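Local coordinates for Hcp1 family type VI secretion system effector (Salmonella typhimurium, PDB 5XHH), which probably stacks as hexameric rings into the type VI secretion tube, which is propelled outward and helps carry effectors into target cells, at residues L84-A89 / L94-Y99. Sequence-based numbering, arbitrary orientation.
Sequences LVMRKA and LEYLKY
The side chains of Met-86 and Tyr-96 extend alongside each other in a common direction, near the loop end of the β-hairpin formed by strands 79-88 and 97-102. The methionine is extended, with CG anti to the backbone N (chi1 -171°), which carries its thioether past the phenol: CG lies 3.8 Å from Tyr-96 OH, and CE is almost as near. An unbranched, extended methionine suits this place because several of its atoms, from CG to CE, can gather round the hydroxyl end of the ring. That ring leans back over the neighbouring strand, its CG set between its own N and carbonyl carbon (chi1 64°), and one face lies over the carbonyl oxygen of Met-86, whose O is 3.6 Å from Tyr-96 CD1, while Lys-88 N comes to the ring edge.

On the sheet face of Val-85 and Lys-98, the branched valine serves two neighbours. Its CG1 packs against the aliphatic part and carboxylate of Glu-95, 3.5 Å from OE1, while CG2 meets the methylenes of Lys-98, 3.9 Å from CG; the ammonium continues away. Glu-95, at the centre of an inverse gamma turn, sends OE2 toward the edge of the Arg-87 guanidinium, but the salt bridge to NH1 is long (4.0 Å), and the two planes are 33° apart. Glu-95 OE2 is hydrogen-bonded to His-21 NE2, and Arg-87 makes salt bridges through NH2 to Asp-18 and through NE to Asp-4.

Between these two layers the antiparallel ladder is regular: Leu-84 and Tyr-99 exchange two nearly straight bonds, N to O 2.8 Å each way. Leu-97 N to Met-86 O is longer, at 3.2 Å, at the start of strand 97-102. Backbone bonds therefore set the register, while the charged groups beside the hairpin loop probably share Glu-95's negative charge between His-21 and, more weakly, Arg-87.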
loop_
_atom_site.group_PDB
_atom_site.type_symbol
_atom_site.label_atom_id
_atom_site.label_comp_id
_atom_site.label_asym_id
_atom_site.label_seq_id
_atom_site.Cartn_x
_atom_site.Cartn_y
_atom_site.Cartn_z
ATOM N N LEU A 84 -3.072 -0.859 5.012
ATOM C CA LEU A 84 -1.735 -0.466 5.417
ATOM C C LEU A 84 -1.854 0.145 6.803
ATOM O O LEU A 84 -2.608 1.097 6.997
ATOM C CB LEU A 84 -1.133 0.516 4.408
ATOM C CG LEU A 84 0.370 0.805 4.459
ATOM C CD1 LEU A 84 0.772 1.738 3.312
ATOM C CD2 LEU A 84 0.768 1.430 5.781
ATOM N N VAL A 85 -1.100 -0.393 7.754
ATOM C CA VAL A 85 -1.149 0.045 9.139
ATOM C C VAL A 85 0.262 0.411 9.589
ATOM O O VAL A 85 1.219 -0.306 9.293
ATOM C CB VAL A 85 -1.745 -1.053 10.039
ATOM C CG1 VAL A 85 -1.306 -0.855 11.453
ATOM C CG2 VAL A 85 -3.285 -1.074 9.912
ATOM N N MET A 86 0.387 1.527 10.302
ATOM C CA MET A 86 1.657 1.964 10.860
ATOM C C MET A 86 1.485 2.250 12.342
ATOM O O MET A 86 0.517 2.923 12.749
ATOM C CB MET A 86 2.173 3.203 10.124
ATOM C CG MET A 86 3.581 3.623 10.470
ATOM S SD MET A 86 4.213 4.707 9.165
ATOM C CE MET A 86 5.811 5.154 9.862
ATOM N N ARG A 87 2.446 1.760 13.133
ATOM C CA ARG A 87 2.458 1.955 14.575
ATOM C C ARG A 87 3.881 2.165 15.075
ATOM O O ARG A 87 4.848 1.700 14.471
ATOM C CB ARG A 87 1.856 0.751 15.312
ATOM C CG ARG A 87 2.819 -0.407 15.432
ATOM C CD ARG A 87 2.181 -1.674 15.997
ATOM N NE ARG A 87 3.155 -2.768 16.023
ATOM C CZ ARG A 87 2.837 -4.056 16.110
ATOM N NH1 ARG A 87 1.569 -4.431 16.178
ATOM N NH2 ARG A 87 3.795 -4.970 16.125
ATOM N N LYS A 88 3.981 2.853 16.209
ATOM C CA LYS A 88 5.234 2.995 16.938
ATOM C C LYS A 88 5.639 1.650 17.522
ATOM O O LYS A 88 4.820 0.955 18.131
ATOM C CB LYS A 88 5.066 4.022 18.063
ATOM C CG LYS A 88 6.339 4.510 18.741
ATOM C CD LYS A 88 7.436 4.851 17.760
ATOM C CE LYS A 88 8.533 5.646 18.441
ATOM N NZ LYS A 88 9.609 6.015 17.498
ATOM N N ALA A 89 6.901 1.287 17.355
ATOM C CA ALA A 89 7.363 -0.011 17.821
ATOM C C ALA A 89 7.704 -0.001 19.311
ATOM O O ALA A 89 8.108 1.022 19.850
ATOM C CB ALA A 89 8.549 -0.454 17.019
ATOM N N LEU A 94 -0.157 0.984 19.803
ATOM C CA LEU A 94 -1.351 1.499 19.139
ATOM C C LEU A 94 -1.041 1.899 17.702
ATOM O O LEU A 94 -0.180 2.748 17.436
ATOM C CB LEU A 94 -1.948 2.686 19.889
ATOM C CG LEU A 94 -3.011 3.430 19.061
ATOM C CD1 LEU A 94 -4.200 2.550 18.742
ATOM C CD2 LEU A 94 -3.486 4.666 19.761
ATOM N N GLU A 95 -1.756 1.272 16.781
ATOM C CA GLU A 95 -1.660 1.561 15.359
ATOM C C GLU A 95 -2.343 2.896 15.127
ATOM O O GLU A 95 -3.550 2.984 14.886
ATOM C CB GLU A 95 -2.280 0.426 14.564
ATOM C CG GLU A 95 -1.615 -0.903 14.930
ATOM C CD GLU A 95 -2.428 -2.117 14.537
ATOM O OE1 GLU A 95 -3.489 -1.964 13.890
ATOM O OE2 GLU A 95 -1.998 -3.233 14.880
ATOM N N TYR A 96 -1.557 3.959 15.239
ATOM C CA TYR A 96 -2.131 5.279 15.092
ATOM C C TYR A 96 -2.536 5.570 13.653
ATOM O O TYR A 96 -3.350 6.479 13.449
ATOM C CB TYR A 96 -1.159 6.357 15.614
ATOM C CG TYR A 96 0.132 6.459 14.834
ATOM C CD1 TYR A 96 1.176 5.584 15.086
ATOM C CD2 TYR A 96 0.308 7.430 13.852
ATOM C CE1 TYR A 96 2.361 5.658 14.376
ATOM C CE2 TYR A 96 1.497 7.521 13.132
ATOM C CZ TYR A 96 2.519 6.623 13.402
ATOM O OH TYR A 96 3.703 6.675 12.704
ATOM N N LEU A 97 -2.010 4.843 12.644
ATOM C CA LEU A 97 -2.306 5.248 11.267
ATOM C C LEU A 97 -2.752 4.069 10.410
ATOM O O LEU A 97 -2.092 3.024 10.398
ATOM C CB LEU A 97 -1.080 5.937 10.636
ATOM C CG LEU A 97 -1.155 6.426 9.180
ATOM C CD1 LEU A 97 -2.241 7.517 8.962
ATOM C CD2 LEU A 97 0.231 6.912 8.704
ATOM N N LYS A 98 -3.834 4.256 9.645
ATOM C CA LYS A 98 -4.351 3.184 8.789
ATOM C C LYS A 98 -4.877 3.729 7.463
ATOM O O LYS A 98 -5.630 4.701 7.441
ATOM C CB LYS A 98 -5.453 2.406 9.520
ATOM C CG LYS A 98 -6.148 1.332 8.701
ATOM C CD LYS A 98 -6.933 0.366 9.637
ATOM C CE LYS A 98 -8.069 -0.329 8.909
ATOM N NZ LYS A 98 -8.734 -1.478 9.653
ATOM N N TYR A 99 -4.469 3.115 6.356
ATOM C CA TYR A 99 -5.058 3.376 5.049
ATOM C C TYR A 99 -5.731 2.102 4.558
ATOM O O TYR A 99 -5.110 1.032 4.542
ATOM C CB TYR A 99 -4.020 3.817 4.007
ATOM C CG TYR A 99 -3.187 5.017 4.381
ATOM C CD1 TYR A 99 -3.682 6.306 4.248
ATOM C CD2 TYR A 99 -1.890 4.860 4.834
ATOM C CE1 TYR A 99 -2.901 7.419 4.587
ATOM C CE2 TYR A 99 -1.113 5.948 5.179
ATOM C CZ TYR A 99 -1.626 7.223 5.050
ATOM O OH TYR A 99 -0.841 8.283 5.384
#